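Local coordinates for protein Polyphosphate:AMP phosphotransferase (Meiothermus ruber H328, PDB 5O6M) that transfers phosphate from inorganic polyphosphate to AMP and ADP, making ADP and ATP, and can also use other nucleoside mono- and diphosphates, at residues Gly27-Gln30 with Ala31-Ala35; Val141-Lys144 with Arg145-His148; Arg147-Arg150 with Glu151-Met155; Asp173-Arg176 with Gln177-Glu181; Val239-Ile242 with Leu243-Leu247. The protein carries 1 engineered substitution. All blocks are in the same frame, centred on the assembly; numbering follows the deposited sequence.

Contact 1 of 5, residues Gly27-Gln30 with Ala31-Ala35; sequences GGKQ and AALEA. With PO4 (phosphate ion), chain B.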
loop_
_atom_site.group_PDB
_atom_site.type_symbol
_atom_site.label_atom_id
_atom_site.label_comp_id
_atom_site.label_asym_id
_atom_site.label_seq_id
_atom_site.Cartn_x
_atom_site.Cartn_y
_atom_site.Cartn_z
ATOM N N GLY D 27 23.829 35.035 20.553
ATOM C CA GLY D 27 24.301 34.292 21.699
ATOM C C GLY D 27 25.215 33.168 21.260
ATOM O O GLY D 27 25.637 33.095 20.105
ATOM N N GLY D 28 25.518 32.298 22.217
ATOM C CA GLY D 28 26.354 31.151 21.930
ATOM C C GLY D 28 25.584 29.866 22.142
ATOM O O GLY D 28 24.353 29.887 22.237
ATOM N N LYS D 29 26.297 28.741 22.224
ATOM C CA LYS D 29 25.640 27.440 22.288
ATOM C C LYS D 29 24.610 27.386 23.413
ATOM O O LYS D 29 23.454 27.003 23.200
ATOM C CB LYS D 29 26.691 26.344 22.464
ATOM C CG LYS D 29 26.128 24.939 22.576
ATOM C CD LYS D 29 27.252 23.917 22.596
ATOM C CE LYS D 29 26.721 22.500 22.707
ATOM N NZ LYS D 29 27.823 21.502 22.622
ATOM N N GLN D 30 25.018 27.772 24.623
ATOM C CA GLN D 30 24.171 27.571 25.794
ATOM C C GLN D 30 22.893 28.399 25.726
ATOM O O GLN D 30 21.823 27.925 26.125
ATOM C CB GLN D 30 24.958 27.873 27.067
ATOM C CG GLN D 30 26.017 26.824 27.362
ATOM C CD GLN D 30 25.444 25.416 27.364
ATOM O OE1 GLN D 30 24.321 25.189 27.819
ATOM N NE2 GLN D 30 26.211 24.464 26.843
ATOM N N ALA D 31 22.981 29.642 25.250
ATOM C CA ALA D 31 21.772 30.450 25.125
ATOM C C ALA D 31 20.824 29.884 24.076
ATOM O O ALA D 31 19.602 30.019 24.208
ATOM C CB ALA D 31 22.138 31.895 24.789
ATOM N N ALA D 32 21.362 29.252 23.030
ATOM C CA ALA D 32 20.510 28.647 22.011
ATOM C C ALA D 32 19.776 27.428 22.554
ATOM O O ALA D 32 18.596 27.221 22.251
ATOM C CB ALA D 32 21.340 28.269 20.786
ATOM N N LEU D 33 20.465 26.601 23.344
ATOM C CA LEU D 33 19.827 25.424 23.924
ATOM C C LEU D 33 18.596 25.803 24.738
ATOM O O LEU D 33 17.579 25.098 24.704
ATOM C CB LEU D 33 20.829 24.655 24.784
ATOM C CG LEU D 33 21.996 24.014 24.029
ATOM C CD1 LEU D 33 22.831 23.150 24.965
ATOM C CD2 LEU D 33 21.501 23.201 22.833
ATOM N N GLU D 34 18.665 26.914 25.476
ATOM C CA GLU D 34 17.508 27.350 26.251
ATOM C C GLU D 34 16.368 27.778 25.338
ATOM O O GLU D 34 15.201 27.468 25.604
ATOM C CB GLU D 34 17.891 28.494 27.192
ATOM C CG GLU D 34 18.829 28.108 28.323
ATOM C CD GLU D 34 19.293 29.313 29.125
ATOM O OE1 GLU D 34 19.051 30.456 28.678
ATOM O OE2 GLU D 34 19.887 29.120 30.208
ATOM N N ALA D 35 16.686 28.510 24.267
ATOM C CA ALA D 35 15.656 28.894 23.307
ATOM C C ALA D 35 15.135 27.682 22.544
ATOM O O ALA D 35 13.940 27.600 22.238
ATOM C CB ALA D 35 16.203 29.948 22.345
HETATM P P PO4 B . 27.286 20.807 18.703
HETATM O O1 PO4 B . 28.288 21.587 19.523
HETATM O O2 PO4 B . 26.049 21.647 18.485
HETATM O O3 PO4 B . 26.911 19.540 19.439
HETATM O O4 PO4 B . 27.892 20.461 17.363
#

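Contact 2 of 5, residues Val141-Lys144 with Arg145-His148; sequences VWQK and RYRH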
loop_
_atom_site.group_PDB
_atom_site.type_symbol
_atom_site.label_atom_id
_atom_site.label_comp_id
_atom_site.label_asym_id
_atom_site.label_seq_id
_atom_site.Cartn_x
_atom_site.Cartn_y
_atom_site.Cartn_z
ATOM N N VAL D 141 16.840 12.633 -19.260
ATOM C CA VAL D 141 15.753 12.219 -18.379
ATOM C C VAL D 141 15.673 13.109 -17.143
ATOM O O VAL D 141 14.663 13.784 -16.913
ATOM C CB VAL D 141 15.902 10.733 -17.999
ATOM C CG1 VAL D 141 14.859 10.346 -16.966
ATOM C CG2 VAL D 141 15.765 9.862 -19.239
ATOM N N TRP D 142 16.735 13.134 -16.332
ATOM C CA TRP D 142 16.623 13.813 -15.045
ATOM C C TRP D 142 16.573 15.329 -15.175
ATOM O O TRP D 142 16.226 15.999 -14.198
ATOM C CB TRP D 142 17.764 13.401 -14.102
ATOM C CG TRP D 142 19.157 13.669 -14.590
ATOM C CD1 TRP D 142 20.062 12.745 -15.025
ATOM C CD2 TRP D 142 19.826 14.937 -14.638
ATOM N NE1 TRP D 142 21.242 13.360 -15.367
ATOM C CE2 TRP D 142 21.124 14.706 -15.136
ATOM C CE3 TRP D 142 19.451 16.246 -14.318
ATOM C CZ2 TRP D 142 22.048 15.734 -15.324
ATOM C CZ3 TRP D 142 20.372 17.266 -14.503
ATOM C CH2 TRP D 142 21.653 17.003 -15.002
ATOM N N GLN D 143 16.901 15.883 -16.343
ATOM C CA GLN D 143 16.740 17.319 -16.543
ATOM C C GLN D 143 15.269 17.713 -16.563
ATOM O O GLN D 143 14.917 18.819 -16.135
ATOM C CB GLN D 143 17.434 17.749 -17.839
ATOM C CG GLN D 143 16.919 19.054 -18.444
ATOM C CD GLN D 143 17.245 20.277 -17.597
ATOM O OE1 GLN D 143 18.022 20.201 -16.643
ATOM N NE2 GLN D 143 16.650 21.415 -17.948
ATOM N N LYS D 144 14.396 16.824 -17.044
ATOM C CA LYS D 144 12.974 17.135 -17.066
ATOM C C LYS D 144 12.356 17.091 -15.676
ATOM O O LYS D 144 11.227 17.560 -15.495
ATOM C CB LYS D 144 12.223 16.179 -17.989
ATOM C CG LYS D 144 12.834 16.056 -19.369
ATOM C CD LYS D 144 11.738 16.049 -20.417
ATOM C CE LYS D 144 12.250 15.687 -21.793
ATOM N NZ LYS D 144 12.669 14.263 -21.824
ATOM N N ARG D 145 13.061 16.523 -14.699
ATOM C CA ARG D 145 12.471 16.280 -13.392
ATOM C C ARG D 145 12.351 17.537 -12.542
ATOM O O ARG D 145 11.505 17.572 -11.645
ATOM C CB ARG D 145 13.280 15.209 -12.662
ATOM C CG ARG D 145 13.173 13.859 -13.357
ATOM C CD ARG D 145 14.013 12.783 -12.706
ATOM N NE ARG D 145 13.754 11.489 -13.336
ATOM C CZ ARG D 145 14.303 10.343 -12.947
ATOM N NH1 ARG D 145 15.149 10.327 -11.926
ATOM N NH2 ARG D 145 14.004 9.216 -13.580
ATOM N N TYR D 146 13.149 18.576 -12.803
ATOM C CA TYR D 146 12.963 19.827 -12.071
ATOM C C TYR D 146 11.562 20.369 -12.305
ATOM O O TYR D 146 10.900 20.845 -11.375
ATOM C CB TYR D 146 14.009 20.857 -12.496
ATOM C CG TYR D 146 15.437 20.401 -12.299
ATOM C CD1 TYR D 146 15.960 20.214 -11.024
ATOM C CD2 TYR D 146 16.260 20.143 -13.390
ATOM C CE1 TYR D 146 17.263 19.792 -10.844
ATOM C CE2 TYR D 146 17.564 19.720 -13.219
ATOM C CZ TYR D 146 18.060 19.546 -11.946
ATOM O OH TYR D 146 19.359 19.126 -11.776
ATOM N N ARG D 147 11.088 20.282 -13.547
ATOM C CA ARG D 147 9.727 20.697 -13.860
ATOM C C ARG D 147 8.708 19.816 -13.152
ATOM O O ARG D 147 7.795 20.317 -12.485
ATOM C CB ARG D 147 9.516 20.645 -15.373
ATOM C CG ARG D 147 8.065 20.693 -15.788
ATOM C CD ARG D 147 7.724 21.951 -16.534
ATOM N NE ARG D 147 6.565 21.732 -17.390
ATOM C CZ ARG D 147 5.822 22.705 -17.906
ATOM N NH1 ARG D 147 4.778 22.408 -18.666
ATOM N NH2 ARG D 147 6.116 23.975 -17.646
ATOM N N HIS D 148 8.863 18.494 -13.276
ATOM C CA HIS D 148 7.980 17.554 -12.593
ATOM C C HIS D 148 7.812 17.919 -11.125
ATOM O O HIS D 148 6.699 17.907 -10.587
ATOM C CB HIS D 148 8.541 16.135 -12.704
ATOM C CG HIS D 148 8.775 15.678 -14.108
ATOM N ND1 HIS D 148 9.545 14.574 -14.406
ATOM C CD2 HIS D 148 8.334 16.163 -15.292
ATOM C CE1 HIS D 148 9.572 14.403 -15.717
ATOM N NE2 HIS D 148 8.848 15.354 -16.276
#

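Contact 3 of 5, residues Arg147-Arg150 with Glu151-Met155; sequences RHIR and EFERM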
loop_
_atom_site.group_PDB
_atom_site.type_symbol
_atom_site.label_atom_id
_atom_site.label_comp_id
_atom_site.label_asym_id
_atom_site.label_seq_id
_atom_site.Cartn_x
_atom_site.Cartn_y
_atom_site.Cartn_z
ATOM N N ARG D 147 11.088 20.282 -13.547
ATOM C CA ARG D 147 9.727 20.697 -13.860
ATOM C C ARG D 147 8.708 19.816 -13.152
ATOM O O ARG D 147 7.795 20.317 -12.485
ATOM C CB ARG D 147 9.516 20.645 -15.373
ATOM C CG ARG D 147 8.065 20.693 -15.788
ATOM C CD ARG D 147 7.724 21.951 -16.534
ATOM N NE ARG D 147 6.565 21.732 -17.390
ATOM C CZ ARG D 147 5.822 22.705 -17.906
ATOM N NH1 ARG D 147 4.778 22.408 -18.666
ATOM N NH2 ARG D 147 6.116 23.975 -17.646
ATOM N N HIS D 148 8.863 18.494 -13.276
ATOM C CA HIS D 148 7.980 17.554 -12.593
ATOM C C HIS D 148 7.812 17.919 -11.125
ATOM O O HIS D 148 6.699 17.907 -10.587
ATOM C CB HIS D 148 8.541 16.135 -12.704
ATOM C CG HIS D 148 8.775 15.678 -14.108
ATOM N ND1 HIS D 148 9.545 14.574 -14.406
ATOM C CD2 HIS D 148 8.334 16.163 -15.292
ATOM C CE1 HIS D 148 9.572 14.403 -15.717
ATOM N NE2 HIS D 148 8.848 15.354 -16.276
ATOM N N ILE D 149 8.923 18.229 -10.457
ATOM C CA ILE D 149 8.901 18.445 -9.014
ATOM C C ILE D 149 8.204 19.753 -8.668
ATOM O O ILE D 149 7.377 19.806 -7.748
ATOM C CB ILE D 149 10.332 18.392 -8.454
ATOM C CG1 ILE D 149 10.884 16.970 -8.585
ATOM C CG2 ILE D 149 10.371 18.889 -7.010
ATOM C CD1 ILE D 149 12.315 16.812 -8.122
ATOM N N ARG D 150 8.522 20.829 -9.391
ATOM C CA ARG D 150 7.825 22.092 -9.157
ATOM C C ARG D 150 6.318 21.909 -9.269
ATOM O O ARG D 150 5.558 22.428 -8.444
ATOM C CB ARG D 150 8.302 23.163 -10.140
ATOM C CG ARG D 150 9.655 23.773 -9.810
ATOM C CD ARG D 150 9.908 25.010 -10.665
ATOM N NE ARG D 150 9.820 24.712 -12.089
ATOM C CZ ARG D 150 10.854 24.361 -12.846
ATOM N NH1 ARG D 150 12.069 24.263 -12.316
ATOM N NH2 ARG D 150 10.676 24.110 -14.135
ATOM N N GLU D 151 5.872 21.164 -10.282
ATOM C CA GLU D 151 4.446 20.985 -10.517
ATOM C C GLU D 151 3.841 20.002 -9.527
ATOM O O GLU D 151 2.695 20.174 -9.097
ATOM C CB GLU D 151 4.209 20.511 -11.953
ATOM C CG GLU D 151 4.640 21.518 -13.006
ATOM C CD GLU D 151 3.964 22.865 -12.826
ATOM O OE1 GLU D 151 4.601 23.901 -13.114
ATOM O OE2 GLU D 151 2.799 22.890 -12.379
ATOM N N PHE D 152 4.592 18.963 -9.163
ATOM C CA PHE D 152 4.129 18.049 -8.128
ATOM C C PHE D 152 3.922 18.782 -6.811
ATOM O O PHE D 152 2.881 18.636 -6.160
ATOM C CB PHE D 152 5.130 16.906 -7.960
ATOM C CG PHE D 152 4.823 15.991 -6.811
ATOM C CD1 PHE D 152 3.627 15.290 -6.765
ATOM C CD2 PHE D 152 5.740 15.813 -5.789
ATOM C CE1 PHE D 152 3.345 14.442 -5.709
ATOM C CE2 PHE D 152 5.464 14.964 -4.730
ATOM C CZ PHE D 152 4.265 14.279 -4.690
ATOM N N GLU D 153 4.900 19.596 -6.412
ATOM C CA GLU D 153 4.771 20.341 -5.166
ATOM C C GLU D 153 3.720 21.439 -5.278
ATOM O O GLU D 153 3.039 21.740 -4.292
ATOM C CB GLU D 153 6.129 20.907 -4.746
ATOM C CG GLU D 153 7.118 19.818 -4.332
ATOM C CD GLU D 153 8.493 20.356 -3.977
ATOM O OE1 GLU D 153 8.687 21.588 -4.050
ATOM O OE2 GLU D 153 9.384 19.542 -3.633
ATOM N N ARG D 154 3.564 22.041 -6.462
ATOM C CA ARG D 154 2.493 23.018 -6.637
ATOM C C ARG D 154 1.129 22.387 -6.398
ATOM O O ARG D 154 0.269 22.979 -5.736
ATOM C CB ARG D 154 2.539 23.637 -8.034
ATOM C CG ARG D 154 1.359 24.571 -8.287
ATOM C CD ARG D 154 1.130 24.837 -9.765
ATOM N NE ARG D 154 2.255 25.521 -10.389
ATOM C CZ ARG D 154 2.356 26.843 -10.463
ATOM N NH1 ARG D 154 1.395 27.606 -9.959
ATOM N NH2 ARG D 154 3.409 27.402 -11.041
ATOM N N MET D 155 0.911 21.187 -6.934
ATOM C CA MET D 155 -0.357 20.499 -6.727
ATOM C C MET D 155 -0.569 20.191 -5.248
ATOM O O MET D 155 -1.659 20.407 -4.705
ATOM C CB MET D 155 -0.394 19.222 -7.576
ATOM C CG MET D 155 -1.666 18.396 -7.451
ATOM S SD MET D 155 -1.612 17.279 -6.038
ATOM C CE MET D 155 -0.088 16.391 -6.349
#

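Contact 4 of 5, residues Asp173-Arg176 with Gln177-Glu181; sequences DEQR and QRLQE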
loop_
_atom_site.group_PDB
_atom_site.type_symbol
_atom_site.label_atom_id
_atom_site.label_comp_id
_atom_site.label_asym_id
_atom_site.label_seq_id
_atom_site.Cartn_x
_atom_site.Cartn_y
_atom_site.Cartn_z
ATOM N N ASP D 173 35.161 19.878 4.938
ATOM C CA ASP D 173 35.993 19.473 6.066
ATOM C C ASP D 173 35.141 19.031 7.250
ATOM O O ASP D 173 35.520 18.111 7.986
ATOM C CB ASP D 173 36.925 20.616 6.469
ATOM C CG ASP D 173 37.482 20.450 7.872
ATOM O OD1 ASP D 173 38.294 19.523 8.091
ATOM O OD2 ASP D 173 37.110 21.251 8.756
ATOM N N GLU D 174 33.987 19.674 7.453
ATOM C CA GLU D 174 33.096 19.246 8.527
ATOM C C GLU D 174 32.604 17.821 8.304
ATOM O O GLU D 174 32.545 17.023 9.248
ATOM C CB GLU D 174 31.920 20.207 8.666
ATOM C CG GLU D 174 30.922 19.748 9.714
ATOM C CD GLU D 174 31.515 19.732 11.112
ATOM O OE1 GLU D 174 32.478 20.485 11.362
ATOM O OE2 GLU D 174 31.029 18.951 11.956
ATOM N N GLN D 175 32.242 17.479 7.065
ATOM C CA GLN D 175 31.818 16.111 6.793
ATOM C C GLN D 175 32.920 15.122 7.143
ATOM O O GLN D 175 32.646 14.019 7.633
ATOM C CB GLN D 175 31.420 15.950 5.326
ATOM C CG GLN D 175 31.008 14.527 4.983
ATOM C CD GLN D 175 30.789 14.304 3.501
ATOM O OE1 GLN D 175 31.592 14.731 2.672
ATOM N NE2 GLN D 175 29.693 13.635 3.160
ATOM N N ARG D 176 34.179 15.502 6.902
ATOM C CA ARG D 176 35.289 14.603 7.193
ATOM C C ARG D 176 35.309 14.214 8.665
ATOM O O ARG D 176 35.534 13.045 9.002
ATOM C CB ARG D 176 36.613 15.255 6.791
ATOM C CG ARG D 176 37.707 14.267 6.406
ATOM C CD ARG D 176 38.964 14.436 7.256
ATOM N NE ARG D 176 39.104 15.785 7.797
ATOM C CZ ARG D 176 39.049 16.081 9.094
ATOM N NH1 ARG D 176 38.869 15.120 9.990
ATOM N NH2 ARG D 176 39.182 17.337 9.494
ATOM N N GLN D 177 35.068 15.176 9.558
ATOM C CA GLN D 177 35.076 14.873 10.986
ATOM C C GLN D 177 33.924 13.951 11.362
ATOM O O GLN D 177 34.118 12.951 12.064
ATOM C CB GLN D 177 35.018 16.160 11.810
ATOM C CG GLN D 177 36.068 17.193 11.451
ATOM C CD GLN D 177 35.958 18.441 12.307
ATOM O OE1 GLN D 177 35.978 19.564 11.801
ATOM N NE2 GLN D 177 35.848 18.249 13.616
ATOM N N ARG D 178 32.711 14.272 10.907
ATOM C CA ARG D 178 31.557 13.458 11.273
ATOM C C ARG D 178 31.698 12.035 10.744
ATOM O O ARG D 178 31.364 11.073 11.444
ATOM C CB ARG D 178 30.273 14.121 10.769
ATOM C CG ARG D 178 30.120 15.541 11.295
ATOM C CD ARG D 178 28.737 16.126 11.070
ATOM N NE ARG D 178 28.626 17.428 11.725
ATOM C CZ ARG D 178 27.525 18.173 11.741
ATOM N NH1 ARG D 178 26.423 17.751 11.132
ATOM N NH2 ARG D 178 27.529 19.341 12.373
ATOM N N LEU D 179 32.207 11.876 9.520
ATOM C CA LEU D 179 32.459 10.531 9.016
ATOM C C LEU D 179 33.521 9.826 9.854
ATOM O O LEU D 179 33.359 8.654 10.214
ATOM C CB LEU D 179 32.875 10.583 7.545
ATOM C CG LEU D 179 31.768 10.810 6.510
ATOM C CD1 LEU D 179 32.361 11.092 5.137
ATOM C CD2 LEU D 179 30.831 9.614 6.449
ATOM N N GLN D 180 34.612 10.526 10.179
ATOM C CA GLN D 180 35.629 9.965 11.067
ATOM C C GLN D 180 35.039 9.621 12.429
ATOM O O GLN D 180 35.144 8.483 12.899
ATOM C CB GLN D 180 36.800 10.942 11.216
ATOM C CG GLN D 180 38.049 10.329 11.849
ATOM C CD GLN D 180 38.676 9.234 11.003
ATOM O OE1 GLN D 180 39.402 9.509 10.048
ATOM N NE2 GLN D 180 38.400 7.983 11.355
ATOM N N GLU D 181 34.427 10.608 13.090
ATOM C CA GLU D 181 33.776 10.348 14.367
ATOM C C GLU D 181 32.791 9.192 14.253
ATOM O O GLU D 181 32.593 8.442 15.217
ATOM C CB GLU D 181 33.071 11.615 14.855
ATOM C CG GLU D 181 32.850 11.687 16.359
ATOM C CD GLU D 181 31.786 10.725 16.844
ATOM O OE1 GLU D 181 32.004 10.067 17.885
ATOM O OE2 GLU D 181 30.731 10.624 16.181
#

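Contact 5 of 5, residues Val239-Ile242 with Leu243-Leu247; sequences VSHI and LVETL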
loop_
_atom_site.group_PDB
_atom_site.type_symbol
_atom_site.label_atom_id
_atom_site.label_comp_id
_atom_site.label_asym_id
_atom_site.label_seq_id
_atom_site.Cartn_x
_atom_site.Cartn_y
_atom_site.Cartn_z
ATOM N N VAL D 239 16.114 25.319 12.481
ATOM C CA VAL D 239 15.037 24.498 11.936
ATOM C C VAL D 239 13.812 24.584 12.833
ATOM O O VAL D 239 12.678 24.708 12.355
ATOM C CB VAL D 239 15.502 23.044 11.742
ATOM C CG1 VAL D 239 14.311 22.147 11.447
ATOM C CG2 VAL D 239 16.520 22.961 10.611
ATOM N N SER D 240 14.018 24.518 14.150
ATOM C CA SER D 240 12.897 24.616 15.078
ATOM C C SER D 240 12.160 25.941 14.923
ATOM O O SER D 240 10.924 25.974 14.882
ATOM C CB SER D 240 13.392 24.445 16.513
ATOM O OG SER D 240 14.001 23.179 16.688
ATOM N N HIS D 241 12.900 27.048 14.826
ATOM C CA HIS D 241 12.250 28.352 14.709
ATOM C C HIS D 241 11.406 28.434 13.447
ATOM O O HIS D 241 10.234 28.826 13.492
ATOM C CB HIS D 241 13.284 29.477 14.729
ATOM C CG HIS D 241 12.692 30.827 14.468
ATOM N ND1 HIS D 241 11.988 31.527 15.424
ATOM C CD2 HIS D 241 12.685 31.599 13.355
ATOM C CE1 HIS D 241 11.576 32.674 14.912
ATOM N NE2 HIS D 241 11.988 32.742 13.659
ATOM N N ILE D 242 11.985 28.059 12.308
ATOM C CA ILE D 242 11.251 28.131 11.051
ATOM C C ILE D 242 10.000 27.265 11.119
ATOM O O ILE D 242 8.908 27.695 10.728
ATOM C CB ILE D 242 12.171 27.735 9.881
ATOM C CG1 ILE D 242 13.281 28.784 9.717
ATOM C CG2 ILE D 242 11.377 27.548 8.595
ATOM C CD1 ILE D 242 14.457 28.334 8.883
ATOM N N LEU D 243 10.128 26.049 11.652
ATOM C CA LEU D 243 8.980 25.149 11.720
ATOM C C LEU D 243 7.878 25.702 12.619
ATOM O O LEU D 243 6.699 25.707 12.244
ATOM C CB LEU D 243 9.416 23.767 12.205
ATOM C CG LEU D 243 8.257 22.802 12.463
ATOM C CD1 LEU D 243 7.416 22.640 11.209
ATOM C CD2 LEU D 243 8.766 21.452 12.952
ATOM N N VAL D 244 8.242 26.176 13.813
ATOM C CA VAL D 244 7.233 26.624 14.772
ATOM C C VAL D 244 6.441 27.800 14.214
ATOM O O VAL D 244 5.205 27.813 14.257
ATOM C CB VAL D 244 7.884 26.972 16.122
ATOM C CG1 VAL D 244 6.940 27.835 16.948
ATOM C CG2 VAL D 244 8.242 25.700 16.877
ATOM N N GLU D 245 7.139 28.813 13.691
ATOM C CA GLU D 245 6.445 29.995 13.184
ATOM C C GLU D 245 5.486 29.626 12.059
ATOM O O GLU D 245 4.325 30.054 12.051
ATOM C CB GLU D 245 7.452 31.046 12.716
ATOM C CG GLU D 245 6.803 32.235 12.017
ATOM C CD GLU D 245 7.724 33.436 11.912
ATOM O OE1 GLU D 245 8.595 33.592 12.794
ATOM O OE2 GLU D 245 7.574 34.222 10.950
ATOM N N THR D 246 5.957 28.828 11.096
ATOM C CA THR D 246 5.077 28.331 10.041
ATOM C C THR D 246 3.826 27.687 10.630
ATOM O O THR D 246 2.710 27.917 10.152
ATOM C CB THR D 246 5.832 27.346 9.149
ATOM O OG1 THR D 246 7.014 27.975 8.639
ATOM C CG2 THR D 246 4.959 26.908 7.982
ATOM N N LEU D 247 3.998 26.855 11.661
ATOM C CA LEU D 247 2.843 26.227 12.299
ATOM C C LEU D 247 1.947 27.264 12.971
ATOM O O LEU D 247 0.716 27.163 12.906
ATOM C CB LEU D 247 3.311 25.171 13.303
ATOM C CG LEU D 247 3.958 23.940 12.667
ATOM C CD1 LEU D 247 4.476 22.976 13.712
ATOM C CD2 LEU D 247 2.958 23.242 11.752
#

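Contact 1 of 5, residues Gly27-Gln30 with Ala31-Ala35
A31 opens the second half of this first helical turn. Its CB comes to 4.5 Å from G27 CA and also lies near the carbonyl of G28. A32 follows. Its N-H gives a hydrogen bond to G28 O, with N to O 3.2 Å. A32 CB sits 3.4 Å from K29 O. A31 and A32 also touch F25. L33 N bonds to K29 O at 3.0 Å, and this is the shortest of the three backbone bonds. L33 CG lies beside the same oxygen. L33 CD1 reaches out to Q30, where OE1 is 3.8 Å away. The Q30 chain is bent at its second torsion (chi2 -52°), which brings the amide oxygen beside the leucine methyl. E34 N bonds weakly to Q30 O at 3.4 Å.

K29 leaves the turn as a fully extended chain. Its NZ hydrogen-bonds a phosphate ion, with NZ to O1 3.1 Å. The ion probably comes from the crystallisation liquor, and W233 N of helix 232-249 holds it too. K29 and A32 both pack on W233. The whole is the N-terminal turn of helix 29-53, with G28 in the N-cap position.

Contact 2 of 5, residues Val141-Lys144 with Arg145-His148
K144 O takes two weak backbone bonds, from H148 N (3.4 Å, N-H...O 170°) and from R147 N (3.4 Å, much more bent at 123°). A third weak bond runs from R145 N to W142 O at 3.2 Å. K144 O also lies over the centre of one face of the H148 ring, 3.2 Å above its plane. The nitrogens of that ring have other partners, Y103 in the same chain and D158 of the second subunit. This is the turn that leads from helix 139-142 into helix 145-158, at a subunit interface. The extended R145 chain lays CD 4.0 Å from W142 CB. Its guanidinium ends beside V141, with R145 NH2 to V141 CG1 3.7 Å, and is bridged to E159 of the second subunit. W142 and Y146 point the same way. Y146 CE2 meets the indole edge in plane, 3.9 Å from W142 CZ3. Q143 crosses Y146 at about a right angle. Its OE1 lies in the plane of the phenol ring, at the edge, 3.5 Å from Y146 CE2.

Contact 3 of 5, residues Arg147-Arg150 with Glu151-Met155
I149 and E153 lie side by side and point the same way. I149 CG2 touches the carboxylate, 3.6 Å from E153 OE2. E153 OE1 forms a salt bridge with K165 and E153 OE2 a hydrogen bond with H124. E151, by contrast, is folded. Its chain bends at chi2 (-56°), and E151 CG rests on the backbone of the preceding turn, 3.4 Å from R147 O. R154 bends at chi3 and returns to E151 in a weak hydrogen bond within a salt bridge, R154 NE to E151 OE2, 3.3 Å. E151 and R147 each pair with the other's copy on the second subunit, in two reciprocal salt bridges. R147 N lies over one face of the R150 guanidinium, offset toward its rim; R150 NH1 is salt-bridged to E216. Underneath run four regular bonds, the straightest from E153 N to I149 O at 2.8 Å. This is the middle of helix 145-158, with i to i+4 (I149/E153) and i to i+3 (E151/R154) side-chain neighbours, where the helix meets its own copy.

Contact 4 of 5, residues Asp173-Arg176 with Gln177-Glu181
E174 and R178 form an i to i+4 salt bridge on helix 172-183, which follows strand 161-169 of the P-loop NTPase-type fold. E174 has CG anti to its backbone nitrogen, then bends at chi2 (64°). That turns the carboxylate toward the next turn of the helix. R178 reaches out to meet it. R178 NE donates to E174 OE2 at 2.9 Å, on the anti lone pair of that oxygen, and the oxygen is tilted 25° out of the guanidinium plane. The carboxylate and guanidinium planes are nearly perpendicular. R178 NH2 has a second partner in A229 O, so the guanidinium is held at two points.

The R176 chain has chi2 (-123°) and chi3 away from the usual values. R176 NH2 forms a salt bridge with D173 OD1, 2.7 Å. The R176 guanidinium lies almost parallel to the amide of Q177. Q175 runs alongside L179, Q175 CG to L179 CD1 3.7 Å, while its amide bonds to D66 and R200. L179 also packs on R200. In the backbone, L179 N bonds to Q175 O and Q180 N to R176 O, both 2.9 Å. Q180 CB stands 3.3 Å from R176 O.

Contact 5 of 5, residues Val239-Ile242 with Leu243-Leu247
I242 O is gripped twice by T246. The backbone N-H reaches it at 3.2 Å (T246 N to I242 O), and the hydroxyl T246 OG1 donates to I242 O at 2.8 Å. The two donors approach from opposite faces of the carbonyl plane. The threonine hydroxyl lies beside its own backbone nitrogen (chi1 -55°), and this turns it back to the preceding turn. Three more regular bonds run alongside. L243 N binds V239 O, V244 N binds S240 O at 2.9 Å, and E245 N binds H241 O almost straight, at 175°.

H241 and E245 project side by side from the helix. H241 NE2 and E245 OE1 are 3.6 Å apart, and the ring and carboxylate planes are 82° apart. This is a loose approach.

On the sheet side, I242 and T246 pack against L164 of strand 161-169, and I242 also meets Y225 and I227 of strand 224-228. On the helix side, S240, L243, V244 and L247 pack on helix 29-53. Helix 232-249 thus lies between the parallel sheet and helix 29-53, an arrangement of the layered alpha/beta fold of the P-loop NTPases.

The five contacts are all local turns of helix or of a helix junction, and none closes a long loop. Along the chain, contact 1 comes first, at the start of helix 29-53. Contacts 2 and 3 both touch the second subunit. Contact 4 follows on helix 172-183, and contact 5 near the end on helix 232-249. No pair nests or crosses; contact 3 begins where contact 2 ends, on R147 and H148. Contacts 1 and 5 are about 17 Å apart between centres, and helices 29-53 and 232-249 pack together. Contacts 1 and 2 lie on opposite sides of the chain's centre, about 41 Å apart between centres.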